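Local coordinates for protein 2,3-dihydroxybenzoate-AMP ligase (Bacillus subtilis, PDB 1MDB) that belongs to the ANL group of AMP-binding enzymes and holds adenosine monophosphate and 2,3-dihydroxybenzoic acid in its pockets, at residues D61-G66 with F89-A94; L70-K75 with L98-V103; R77-L82 with A121-Y126; P177-S182 with R202-Y207. One frame throughout, in Å; residues are numbered along the deposited sequence.

From the N terminus, helix 53-70 meets helix 86-98 in contact 1. Contact 2 then joins the turns that follow these two helices, and contact 3 pairs strand 77-80 with the start of strand 125-132. The loops closed by contacts 1, 2 and 3 cross one another, because their segments alternate along the chain. They tie the helix layer to the parallel part of a mixed sheet, where strand 77-80 lies between 101-104 and 125-132; Leu101 O and Val103 N pair with Val78. Contact 4 comes later, in series, and closes a loop of its own around the hairpin of strands 184-189 and 199-203. It touches contact 2 through Gln74 and Glu178.

Contact 1: residues D61-G66 with F89-A94; sequences DRLAAG and FEVIFA
Leu63 and Ala94 form the tight part of a helix-helix crossing, where residues 61-66 of helix 53-70 pass residues 89-94 of helix 86-98 at -65° with the local axes 8.3 Å apart. Alanine allows the close approach: the CA atoms of Ala64 and Ala94 stand 4.4 Å from each other. The Ala94 methyl presses directly on the backbone of the first helix, its CB 3.6 Å from Ala64 N and also against Leu63 CG. In return, Ala64 CB rests on Ala94 O at 3.6 Å. Leu63 has CG anti to the backbone N (chi1 180°), which carries its branch out across the second helix. There CD2 touches the backbone one turn before Ala94, 3.5 Å from Glu90 O and 3.8 Å from Val91 CA.

Beyond this line the fit slackens. Leu63 CD2 only grazes Val91 CG2, at 4.2 Å, and it also meets the aliphatic stem of Glu90 at CG. The Glu90 carboxylate is satisfied by Arg59 and His170, and Leu169 packs on Leu63 nearby. On the looser, partly exposed side, Asp61 turns its CB away from the second helix and bridges Arg32 and Arg97. Between the two segments the contact is thus van der Waals packing of methyls and one leucine on side chains and backbone, while the ion pairs Glu90-Arg59 and Asp61-Arg97 link the same two helices at the margins.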
loop_
_atom_site.group_PDB
_atom_site.type_symbol
_atom_site.label_atom_id
_atom_site.label_comp_id
_atom_site.label_asym_id
_atom_site.label_seq_id
_atom_site.Cartn_x
_atom_site.Cartn_y
_atom_site.Cartn_z
ATOM N N ASP A 61 9.016 3.917 24.877
ATOM C CA ASP A 61 10.037 4.657 25.610
ATOM C C ASP A 61 11.120 3.688 26.038
ATOM O O ASP A 61 12.312 3.899 25.783
ATOM C CB ASP A 61 9.463 5.307 26.869
ATOM C CG ASP A 61 8.759 6.606 26.591
ATOM O OD1 ASP A 61 9.116 7.275 25.601
ATOM O OD2 ASP A 61 7.857 6.967 27.379
ATOM N N ARG A 62 10.690 2.620 26.698
ATOM C CA ARG A 62 11.612 1.612 27.183
ATOM C C ARG A 62 12.396 0.932 26.067
ATOM O O ARG A 62 13.538 0.518 26.274
ATOM C CB ARG A 62 10.859 0.567 28.013
ATOM C CG ARG A 62 10.317 1.103 29.340
ATOM C CD ARG A 62 9.590 0.015 30.139
ATOM N NE ARG A 62 10.464 -1.086 30.543
ATOM C CZ ARG A 62 11.409 -0.995 31.476
ATOM N NH1 ARG A 62 11.608 0.150 32.108
ATOM N NH2 ARG A 62 12.153 -2.053 31.780
ATOM N N LEU A 63 11.799 0.814 24.881
ATOM C CA LEU A 63 12.499 0.170 23.771
ATOM C C LEU A 63 13.494 1.142 23.143
ATOM O O LEU A 63 14.606 0.763 22.784
ATOM C CB LEU A 63 11.508 -0.331 22.710
ATOM C CG LEU A 63 12.119 -1.032 21.484
ATOM C CD1 LEU A 63 12.978 -2.209 21.941
ATOM C CD2 LEU A 63 11.024 -1.521 20.546
ATOM N N ALA A 64 13.094 2.399 23.018
ATOM C CA ALA A 64 13.972 3.408 22.444
ATOM C C ALA A 64 15.282 3.417 23.227
ATOM O O ALA A 64 16.370 3.509 22.647
ATOM C CB ALA A 64 13.308 4.781 22.502
ATOM N N ALA A 65 15.176 3.304 24.548
ATOM C CA ALA A 65 16.360 3.300 25.398
ATOM C C ALA A 65 17.205 2.082 25.076
ATOM O O ALA A 65 18.434 2.167 25.024
ATOM C CB ALA A 65 15.956 3.301 26.873
ATOM N N GLY A 66 16.546 0.945 24.850
ATOM C CA GLY A 66 17.279 -0.264 24.513
ATOM C C GLY A 66 17.990 -0.125 23.175
ATOM O O GLY A 66 19.140 -0.530 23.030
ATOM N N PHE A 89 4.406 -2.042 16.130
ATOM C CA PHE A 89 4.096 -0.748 16.724
ATOM C C PHE A 89 5.068 -0.212 17.767
ATOM O O PHE A 89 5.370 0.984 17.773
ATOM C CB PHE A 89 2.668 -0.762 17.287
ATOM C CG PHE A 89 1.618 -0.951 16.235
ATOM C CD1 PHE A 89 1.121 -2.217 15.951
ATOM C CD2 PHE A 89 1.162 0.134 15.493
ATOM C CE1 PHE A 89 0.176 -2.403 14.938
ATOM C CE2 PHE A 89 0.222 -0.034 14.481
ATOM C CZ PHE A 89 -0.273 -1.307 14.201
ATOM N N GLU A 90 5.548 -1.066 18.660
ATOM C CA GLU A 90 6.486 -0.585 19.656
ATOM C C GLU A 90 7.814 -0.327 18.951
ATOM O O GLU A 90 8.564 0.580 19.316
ATOM C CB GLU A 90 6.657 -1.602 20.798
ATOM C CG GLU A 90 7.400 -2.889 20.463
ATOM C CD GLU A 90 7.552 -3.787 21.691
ATOM O OE1 GLU A 90 7.514 -3.256 22.821
ATOM O OE2 GLU A 90 7.725 -5.011 21.533
ATOM N N VAL A 91 8.087 -1.111 17.916
ATOM C CA VAL A 91 9.328 -0.957 17.167
ATOM C C VAL A 91 9.407 0.370 16.429
ATOM O O VAL A 91 10.419 1.067 16.537
ATOM C CB VAL A 91 9.535 -2.121 16.156
ATOM C CG1 VAL A 91 10.537 -1.719 15.067
ATOM C CG2 VAL A 91 10.057 -3.354 16.897
ATOM N N ILE A 92 8.361 0.744 15.693
ATOM C CA ILE A 92 8.439 2.004 14.958
ATOM C C ILE A 92 8.383 3.266 15.835
ATOM O O ILE A 92 9.131 4.203 15.599
ATOM C CB ILE A 92 7.357 2.122 13.833
ATOM C CG1 ILE A 92 5.961 2.298 14.431
ATOM C CG2 ILE A 92 7.413 0.902 12.925
ATOM C CD1 ILE A 92 4.926 2.665 13.378
ATOM N N PHE A 93 7.509 3.301 16.841
ATOM C CA PHE A 93 7.431 4.489 17.683
ATOM C C PHE A 93 8.694 4.666 18.535
ATOM O O PHE A 93 9.035 5.784 18.919
ATOM C CB PHE A 93 6.156 4.468 18.556
ATOM C CG PHE A 93 4.919 4.923 17.819
ATOM C CD1 PHE A 93 4.099 4.008 17.170
ATOM C CD2 PHE A 93 4.628 6.278 17.703
ATOM C CE1 PHE A 93 3.009 4.438 16.409
ATOM C CE2 PHE A 93 3.544 6.719 16.945
ATOM C CZ PHE A 93 2.734 5.800 16.297
ATOM N N ALA A 94 9.380 3.568 18.826
ATOM C CA ALA A 94 10.625 3.630 19.584
ATOM C C ALA A 94 11.669 4.246 18.651
ATOM O O ALA A 94 12.456 5.111 19.052
ATOM C CB ALA A 94 11.064 2.233 20.002
#

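Contact 2: residues L70-K75 with L98-V103; sequences LGIQQK and LGALPV. With SO4 (sulfate ion), chain B.
Gln74 and Lys75 lie against Gly99, where the turn after helix 53-70 meets the turn after helix 86-98. Both helices end in Schellman motifs, with Gly71 and Gly99 at positive phi. The second turn leads into strand 101-104 and so completes the beta-alpha-beta crossover from strand 77-80 through helix 86-98.

A single strong polar bond joins the turns: Lys75 N donates to Gly99 O at 2.8 Å and 171°, nearly straight, though it reaches the oxygen from above the carbonyl plane. Beside it, a CA-H...O contact places Gln74 CA 3.5 Å from Leu98 O.

The apolar packing lies on the buried flank. Leu98 and Ile72 cross at about a right angle. Leu98 CD2 rests on Ile72, against its O at 3.4 Å and its CG2 at 3.7 Å. The same CG2, anti to the backbone N of Ile72, also reaches Ala100 CB at 4.0 Å, while Leu101 CD1 approaches Lys75 CA.

At the exposed edge Lys75 reaches a sulfate ion, probably left from crystallisation, through a weak hydrogen bond. Its CB turns away from the partner segment, and the chain bends at chi3 (-58°) to bring NZ to the ion. Gln74 instead extends its amide past the glycine: NE2 passes 4.1 Å from Gly99 CA and donates to Glu178 O.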
loop_
_atom_site.group_PDB
_atom_site.type_symbol
_atom_site.label_atom_id
_atom_site.label_comp_id
_atom_site.label_asym_id
_atom_site.label_seq_id
_atom_site.Cartn_x
_atom_site.Cartn_y
_atom_site.Cartn_z
ATOM N N LEU A 70 21.890 -0.021 22.498
ATOM C CA LEU A 70 22.449 -0.941 21.516
ATOM C C LEU A 70 23.454 -0.202 20.632
ATOM O O LEU A 70 24.372 -0.809 20.078
ATOM C CB LEU A 70 21.329 -1.529 20.654
ATOM C CG LEU A 70 21.672 -2.697 19.733
ATOM C CD1 LEU A 70 22.298 -3.830 20.543
ATOM C CD2 LEU A 70 20.398 -3.176 19.043
ATOM N N GLY A 71 23.277 1.108 20.501
ATOM C CA GLY A 71 24.189 1.889 19.684
ATOM C C GLY A 71 23.534 2.490 18.456
ATOM O O GLY A 71 24.213 3.061 17.605
ATOM N N ILE A 72 22.217 2.350 18.346
ATOM C CA ILE A 72 21.500 2.913 17.207
ATOM C C ILE A 72 21.353 4.401 17.468
ATOM O O ILE A 72 20.915 4.796 18.540
ATOM C CB ILE A 72 20.104 2.279 17.043
ATOM C CG1 ILE A 72 20.253 0.822 16.592
ATOM C CG2 ILE A 72 19.284 3.073 16.024
ATOM C CD1 ILE A 72 18.954 0.092 16.456
ATOM N N GLN A 73 21.720 5.222 16.493
ATOM C CA GLN A 73 21.649 6.667 16.676
ATOM C C GLN A 73 20.648 7.386 15.780
ATOM O O GLN A 73 20.101 6.812 14.835
ATOM C CB GLN A 73 23.028 7.277 16.445
ATOM C CG GLN A 73 24.159 6.594 17.193
ATOM C CD GLN A 73 25.505 7.165 16.797
ATOM O OE1 GLN A 73 25.709 8.379 16.849
ATOM N NE2 GLN A 73 26.427 6.300 16.395
ATOM N N GLN A 74 20.426 8.658 16.090
ATOM C CA GLN A 74 19.518 9.492 15.324
ATOM C C GLN A 74 19.988 9.528 13.863
ATOM O O GLN A 74 21.182 9.631 13.590
ATOM C CB GLN A 74 19.485 10.904 15.934
ATOM C CG GLN A 74 18.519 11.868 15.260
ATOM C CD GLN A 74 18.190 13.066 16.141
ATOM O OE1 GLN A 74 19.084 13.703 16.708
ATOM N NE2 GLN A 74 16.904 13.382 16.259
ATOM N N LYS A 75 19.034 9.437 12.945
ATOM C CA LYS A 75 19.281 9.421 11.500
ATOM C C LYS A 75 19.656 8.024 10.984
ATOM O O LYS A 75 19.689 7.791 9.776
ATOM C CB LYS A 75 20.369 10.428 11.094
ATOM C CG LYS A 75 19.936 11.889 11.141
ATOM C CD LYS A 75 20.859 12.775 10.298
ATOM C CE LYS A 75 22.306 12.688 10.760
ATOM N NZ LYS A 75 23.243 13.398 9.839
ATOM N N LEU A 98 13.707 7.947 18.887
ATOM C CA LEU A 98 15.166 7.987 18.883
ATOM C C LEU A 98 15.633 8.753 17.656
ATOM O O LEU A 98 16.819 9.025 17.494
ATOM C CB LEU A 98 15.724 6.560 18.836
ATOM C CG LEU A 98 17.242 6.356 18.736
ATOM C CD1 LEU A 98 17.958 7.118 19.851
ATOM C CD2 LEU A 98 17.554 4.868 18.825
ATOM N N GLY A 99 14.691 9.102 16.786
ATOM C CA GLY A 99 15.050 9.810 15.573
ATOM C C GLY A 99 15.659 8.871 14.538
ATOM O O GLY A 99 16.286 9.317 13.569
ATOM N N ALA A 100 15.493 7.568 14.751
ATOM C CA ALA A 100 16.006 6.570 13.822
ATOM C C ALA A 100 14.942 6.328 12.752
ATOM O O ALA A 100 13.740 6.446 13.009
ATOM C CB ALA A 100 16.329 5.281 14.553
ATOM N N LEU A 101 15.391 5.970 11.556
ATOM C CA LEU A 101 14.496 5.770 10.428
ATOM C C LEU A 101 14.151 4.345 10.015
ATOM O O LEU A 101 15.002 3.591 9.531
ATOM C CB LEU A 101 15.054 6.496 9.201
ATOM C CG LEU A 101 14.895 8.019 9.076
ATOM C CD1 LEU A 101 15.357 8.711 10.341
ATOM C CD2 LEU A 101 15.690 8.503 7.867
ATOM N N PRO A 102 12.891 3.951 10.214
ATOM C CA PRO A 102 12.512 2.603 9.808
ATOM C C PRO A 102 12.509 2.610 8.274
ATOM O O PRO A 102 12.257 3.647 7.651
ATOM C CB PRO A 102 11.084 2.460 10.333
ATOM C CG PRO A 102 11.009 3.454 11.477
ATOM C CD PRO A 102 11.813 4.615 10.967
ATOM N N VAL A 103 12.817 1.468 7.676
ATOM C CA VAL A 103 12.758 1.308 6.231
ATOM C C VAL A 103 11.758 0.158 6.200
ATOM O O VAL A 103 12.013 -0.912 6.766
ATOM C CB VAL A 103 14.121 0.898 5.637
ATOM C CG1 VAL A 103 13.983 0.630 4.153
ATOM C CG2 VAL A 103 15.134 2.012 5.873
HETATM S S SO4 B . 23.313 10.887 6.856
HETATM O O1 SO4 B . 23.084 9.774 5.911
HETATM O O2 SO4 B . 22.352 11.978 6.591
HETATM O O3 SO4 B . 23.137 10.400 8.238
HETATM O O4 SO4 B . 24.695 11.386 6.695
#

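Contact 3: residues R77-L82 with A121-Y126; sequences RVVVQL and AEAAAY. With SO4 (sulfate ion), chain B.
Val79 and Tyr126 face each other on neighbouring parallel strands, and the valine is the bump that fills the hollow between two residues of segment 121-126. Its CG2 seats on Ala123 CB at 3.7 Å, while its CB and CG1 lean on Tyr126 CD2. On the opposite face of the sheet Val78 CG1 fits over the small Ala125 CB. The backbones are drawn together by Ala124 N to Arg77 O, 2.9 Å, and by a more bent bond from Val79 N to Ala125 O, 3.1 Å.

With CG anti to its backbone N (chi1 178°), the Tyr126 ring lies along the neighbouring strand, its edge turned to Val79 O. Its hydroxyl donates to Gln81 OE1 at 2.6 Å, almost in line with the amide C=O; the extended glutamine reaches it with amide and ring planes 36° apart. Gln81 NE2 donates to Leu106 O and His109 O, so both ends of the amide are held.

At the other end Arg77 curls round Ala121, its chain bent at chi2 and chi3, and NE bonds to Ala121 O at 2.9 Å. This carbonyl lies at the C-terminal end of helix 111-120, which would suit a cation. NH1 donates to Lys75 O and weakly to a sulfate ion.

Strand 77-80 runs between strands 101-104 and 125-132. Cys118 and Ile114 of helix 111-120 cover the Val79 and Tyr126 face, joined at Tyr126 by Leu140 of helix 137-147.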
loop_
_atom_site.group_PDB
_atom_site.type_symbol
_atom_site.label_atom_id
_atom_site.label_comp_id
_atom_site.label_asym_id
_atom_site.label_seq_id
_atom_site.Cartn_x
_atom_site.Cartn_y
_atom_site.Cartn_z
ATOM N N ARG A 77 19.333 4.307 9.750
ATOM C CA ARG A 77 18.253 3.606 9.083
ATOM C C ARG A 77 18.133 2.214 9.667
ATOM O O ARG A 77 19.134 1.566 9.997
ATOM C CB ARG A 77 18.483 3.528 7.572
ATOM C CG ARG A 77 17.995 4.762 6.842
ATOM C CD ARG A 77 18.893 5.945 7.142
ATOM N NE ARG A 77 20.185 5.789 6.481
ATOM C CZ ARG A 77 21.207 6.626 6.628
ATOM N NH1 ARG A 77 21.085 7.684 7.424
ATOM N NH2 ARG A 77 22.344 6.414 5.964
ATOM N N VAL A 78 16.895 1.759 9.821
ATOM C CA VAL A 78 16.657 0.437 10.369
ATOM C C VAL A 78 15.610 -0.274 9.545
ATOM O O VAL A 78 14.439 0.115 9.532
ATOM C CB VAL A 78 16.210 0.523 11.844
ATOM C CG1 VAL A 78 15.883 -0.855 12.382
ATOM C CG2 VAL A 78 17.323 1.166 12.678
ATOM N N VAL A 79 16.043 -1.313 8.838
ATOM C CA VAL A 79 15.140 -2.090 8.008
ATOM C C VAL A 79 14.242 -2.914 8.909
ATOM O O VAL A 79 14.717 -3.759 9.674
ATOM C CB VAL A 79 15.909 -3.026 7.056
ATOM C CG1 VAL A 79 14.935 -3.739 6.115
ATOM C CG2 VAL A 79 16.920 -2.228 6.250
ATOM N N VAL A 80 12.944 -2.637 8.834
ATOM C CA VAL A 80 11.940 -3.347 9.626
ATOM C C VAL A 80 11.136 -4.250 8.684
ATOM O O VAL A 80 10.545 -3.785 7.706
ATOM C CB VAL A 80 10.966 -2.351 10.337
ATOM C CG1 VAL A 80 10.030 -3.106 11.282
ATOM C CG2 VAL A 80 11.750 -1.296 11.112
ATOM N N GLN A 81 11.142 -5.544 8.954
ATOM C CA GLN A 81 10.395 -6.494 8.131
ATOM C C GLN A 81 9.579 -7.417 9.034
ATOM O O GLN A 81 9.903 -8.594 9.197
ATOM C CB GLN A 81 11.352 -7.312 7.251
ATOM C CG GLN A 81 10.663 -8.382 6.402
ATOM C CD GLN A 81 11.645 -9.201 5.579
ATOM O OE1 GLN A 81 12.757 -9.482 6.027
ATOM N NE2 GLN A 81 11.233 -9.604 4.381
ATOM N N LEU A 82 8.513 -6.870 9.609
ATOM C CA LEU A 82 7.650 -7.621 10.523
ATOM C C LEU A 82 6.268 -7.887 9.954
ATOM O O LEU A 82 5.765 -7.125 9.139
ATOM C CB LEU A 82 7.498 -6.859 11.844
ATOM C CG LEU A 82 8.774 -6.689 12.670
ATOM C CD1 LEU A 82 8.497 -5.794 13.861
ATOM C CD2 LEU A 82 9.290 -8.062 13.107
ATOM N N ALA A 121 20.453 1.797 2.070
ATOM C CA ALA A 121 20.158 2.617 3.235
ATOM C C ALA A 121 21.267 2.589 4.291
ATOM O O ALA A 121 21.195 3.314 5.290
ATOM C CB ALA A 121 18.842 2.173 3.853
ATOM N N GLU A 122 22.288 1.760 4.075
ATOM C CA GLU A 122 23.389 1.661 5.031
ATOM C C GLU A 122 22.779 1.432 6.411
ATOM O O GLU A 122 23.102 2.123 7.376
ATOM C CB GLU A 122 24.218 2.957 5.012
ATOM C CG GLU A 122 25.021 3.159 3.719
ATOM C CD GLU A 122 25.369 4.621 3.430
ATOM O OE1 GLU A 122 25.900 5.308 4.322
ATOM O OE2 GLU A 122 25.112 5.082 2.299
ATOM N N ALA A 123 21.893 0.447 6.480
ATOM C CA ALA A 123 21.177 0.096 7.700
ATOM C C ALA A 123 22.061 -0.269 8.887
ATOM O O ALA A 123 23.046 -1.006 8.748
ATOM C CB ALA A 123 20.209 -1.052 7.408
ATOM N N ALA A 124 21.688 0.243 10.056
ATOM C CA ALA A 124 22.411 -0.024 11.297
ATOM C C ALA A 124 21.830 -1.246 11.994
ATOM O O ALA A 124 22.458 -1.825 12.895
ATOM C CB ALA A 124 22.328 1.182 12.220
ATOM N N ALA A 125 20.623 -1.632 11.584
ATOM C CA ALA A 125 19.944 -2.779 12.171
ATOM C C ALA A 125 18.882 -3.365 11.243
ATOM O O ALA A 125 18.368 -2.697 10.338
ATOM C CB ALA A 125 19.324 -2.383 13.512
ATOM N N TYR A 126 18.576 -4.635 11.466
ATOM C CA TYR A 126 17.595 -5.375 10.672
ATOM C C TYR A 126 16.698 -6.016 11.707
ATOM O O TYR A 126 17.178 -6.748 12.576
ATOM C CB TYR A 126 18.314 -6.449 9.844
ATOM C CG TYR A 126 17.452 -7.363 8.976
ATOM C CD1 TYR A 126 17.903 -8.639 8.640
ATOM C CD2 TYR A 126 16.223 -6.951 8.468
ATOM C CE1 TYR A 126 17.161 -9.480 7.828
ATOM C CE2 TYR A 126 15.472 -7.786 7.652
ATOM C CZ TYR A 126 15.950 -9.054 7.334
ATOM O OH TYR A 126 15.237 -9.896 6.510
HETATM S S SO4 B . 23.313 10.887 6.856
HETATM O O1 SO4 B . 23.084 9.774 5.911
HETATM O O2 SO4 B . 22.352 11.978 6.591
HETATM O O3 SO4 B . 23.137 10.400 8.238
HETATM O O4 SO4 B . 24.695 11.386 6.695
#

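Contact 4: residues P177-S182 with R202-Y207; sequences PEVKSS and RTHDDY
His204 meets Val179 because its CG stands anti to the carbonyl carbon (chi1 -59°), which swings the imidazole over the incoming loop. Thr203 OG1 sits between its own N and carbonyl carbon (chi1 66°), turned back over the start of helix 204-218. Thr203 is the N-cap of that helix and forms a capping box with Asp206: Asp206 N donates to Thr203 OG1 at 3.2 Å.

Segment 177-182 docks on this helix start. Asp205 N, in the first turn, donates to Ser181 O at 2.9 Å and 151°, with the donor in the carbonyl plane. The His204 ring crosses the Val179 side chain at about a right angle, NE2 lying 3.5 Å from CG1 of Val179, and its CD2 approaches Lys180 O. Thr203 CG2 touches Ser182 O on the other flank. Ser181 CB packs against the Asp205 carboxylate, but the polar ends go to an N-terminal segment: Asp205 OD1 to Gly24 N, Ser181 OG to Glu25 O and His204 ND1 to Phe27 N. The helix start thus joins the loop before strand 184-189 to that segment.

Tyr207 sets its ring edge, at CD1, over the face of the Arg202 guanidinium and bonds through OH to Asn235, which lines the 2,3-dihydroxybenzoic acid pocket. Asp206 is gripped at both oxygens: Arg202 NE reaches the syn lone pair of OD2 at 2.8 Å, and Thr203 N and OG1 approach OD1 from the same face, each 2.6 Å away.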
loop_
_atom_site.group_PDB
_atom_site.type_symbol
_atom_site.label_atom_id
_atom_site.label_comp_id
_atom_site.label_asym_id
_atom_site.label_seq_id
_atom_site.Cartn_x
_atom_site.Cartn_y
_atom_site.Cartn_z
ATOM N N PRO A 177 17.473 12.534 22.121
ATOM C CA PRO A 177 17.769 13.733 21.337
ATOM C C PRO A 177 16.467 14.336 20.832
ATOM O O PRO A 177 15.451 13.641 20.733
ATOM C CB PRO A 177 18.629 13.194 20.195
ATOM C CG PRO A 177 19.320 12.020 20.820
ATOM C CD PRO A 177 18.188 11.368 21.574
ATOM N N GLU A 178 16.496 15.627 20.523
ATOM C CA GLU A 178 15.308 16.292 20.021
ATOM C C GLU A 178 14.990 15.834 18.609
ATOM O O GLU A 178 15.874 15.759 17.760
ATOM C CB GLU A 178 15.495 17.807 20.011
ATOM C CG GLU A 178 14.414 18.527 19.218
ATOM C CD GLU A 178 14.601 20.025 19.208
ATOM O OE1 GLU A 178 15.677 20.485 18.767
ATOM O OE2 GLU A 178 13.674 20.740 19.641
ATOM N N VAL A 179 13.724 15.517 18.370
ATOM C CA VAL A 179 13.278 15.096 17.056
ATOM C C VAL A 179 12.366 16.204 16.548
ATOM O O VAL A 179 11.404 16.575 17.217
ATOM C CB VAL A 179 12.468 13.779 17.106
ATOM C CG1 VAL A 179 12.051 13.385 15.703
ATOM C CG2 VAL A 179 13.291 12.671 17.743
ATOM N N LYS A 180 12.680 16.733 15.371
ATOM C CA LYS A 180 11.893 17.797 14.773
ATOM C C LYS A 180 10.783 17.262 13.877
ATOM O O LYS A 180 10.928 16.231 13.218
ATOM C CB LYS A 180 12.787 18.721 13.950
ATOM C CG LYS A 180 13.861 19.448 14.738
ATOM C CD LYS A 180 14.717 20.256 13.782
ATOM C CE LYS A 180 15.878 20.927 14.476
ATOM N NZ LYS A 180 16.708 21.648 13.469
ATOM N N SER A 181 9.676 17.986 13.861
ATOM C CA SER A 181 8.520 17.634 13.057
ATOM C C SER A 181 8.894 17.654 11.580
ATOM O O SER A 181 8.246 17.008 10.758
ATOM C CB SER A 181 7.398 18.645 13.304
ATOM O OG SER A 181 6.145 17.995 13.380
ATOM N N SER A 182 9.942 18.402 11.251
ATOM C CA SER A 182 10.386 18.517 9.870
ATOM C C SER A 182 11.422 17.465 9.470
ATOM O O SER A 182 11.815 17.391 8.306
ATOM C CB SER A 182 10.951 19.920 9.625
ATOM O OG SER A 182 12.021 20.196 10.509
ATOM N N ARG A 202 9.724 10.268 4.105
ATOM C CA ARG A 202 8.504 10.950 4.558
ATOM C C ARG A 202 8.851 11.603 5.898
ATOM O O ARG A 202 9.522 10.992 6.739
ATOM C CB ARG A 202 7.329 9.973 4.740
ATOM C CG ARG A 202 6.854 9.250 3.470
ATOM C CD ARG A 202 6.516 10.210 2.328
ATOM N NE ARG A 202 5.320 11.007 2.590
ATOM C CZ ARG A 202 4.079 10.576 2.410
ATOM N NH1 ARG A 202 3.862 9.347 1.955
ATOM N NH2 ARG A 202 3.053 11.370 2.704
ATOM N N THR A 203 8.432 12.852 6.082
ATOM C CA THR A 203 8.707 13.574 7.322
ATOM C C THR A 203 7.495 13.432 8.246
ATOM O O THR A 203 6.415 13.041 7.802
ATOM C CB THR A 203 8.973 15.091 7.060
ATOM O OG1 THR A 203 7.774 15.717 6.580
ATOM C CG2 THR A 203 10.087 15.278 6.015
ATOM N N HIS A 204 7.687 13.734 9.528
ATOM C CA HIS A 204 6.616 13.647 10.510
ATOM C C HIS A 204 5.468 14.555 10.085
ATOM O O HIS A 204 4.312 14.136 10.045
ATOM C CB HIS A 204 7.104 14.092 11.899
ATOM C CG HIS A 204 8.249 13.288 12.441
ATOM N ND1 HIS A 204 8.098 12.363 13.454
ATOM C CD2 HIS A 204 9.565 13.288 12.126
ATOM C CE1 HIS A 204 9.272 11.829 13.740
ATOM N NE2 HIS A 204 10.180 12.373 12.949
ATOM N N ASP A 205 5.790 15.807 9.774
ATOM C CA ASP A 205 4.767 16.768 9.366
ATOM C C ASP A 205 3.951 16.360 8.144
ATOM O O ASP A 205 2.719 16.372 8.185
ATOM C CB ASP A 205 5.385 18.146 9.089
ATOM C CG ASP A 205 5.508 18.992 10.339
ATOM O OD1 ASP A 205 4.536 19.028 11.126
ATOM O OD2 ASP A 205 6.566 19.627 10.529
ATOM N N ASP A 206 4.616 16.007 7.048
ATOM C CA ASP A 206 3.851 15.661 5.860
ATOM C C ASP A 206 3.087 14.345 6.008
ATOM O O ASP A 206 1.985 14.227 5.497
ATOM C CB ASP A 206 4.741 15.658 4.599
ATOM C CG ASP A 206 5.483 14.344 4.387
ATOM O OD1 ASP A 206 6.697 14.271 4.685
ATOM O OD2 ASP A 206 4.843 13.382 3.916
ATOM N N TYR A 207 3.630 13.374 6.740
ATOM C CA TYR A 207 2.912 12.101 6.887
ATOM C C TYR A 207 1.737 12.231 7.848
ATOM O O TYR A 207 0.636 11.766 7.561
ATOM C CB TYR A 207 3.833 10.985 7.382
ATOM C CG TYR A 207 3.396 9.598 6.922
ATOM C CD1 TYR A 207 3.382 9.270 5.568
ATOM C CD2 TYR A 207 3.018 8.618 7.835
ATOM C CE1 TYR A 207 3.008 8.003 5.132
ATOM C CE2 TYR A 207 2.640 7.338 7.408
ATOM C CZ TYR A 207 2.639 7.039 6.054
ATOM O OH TYR A 207 2.276 5.787 5.608
#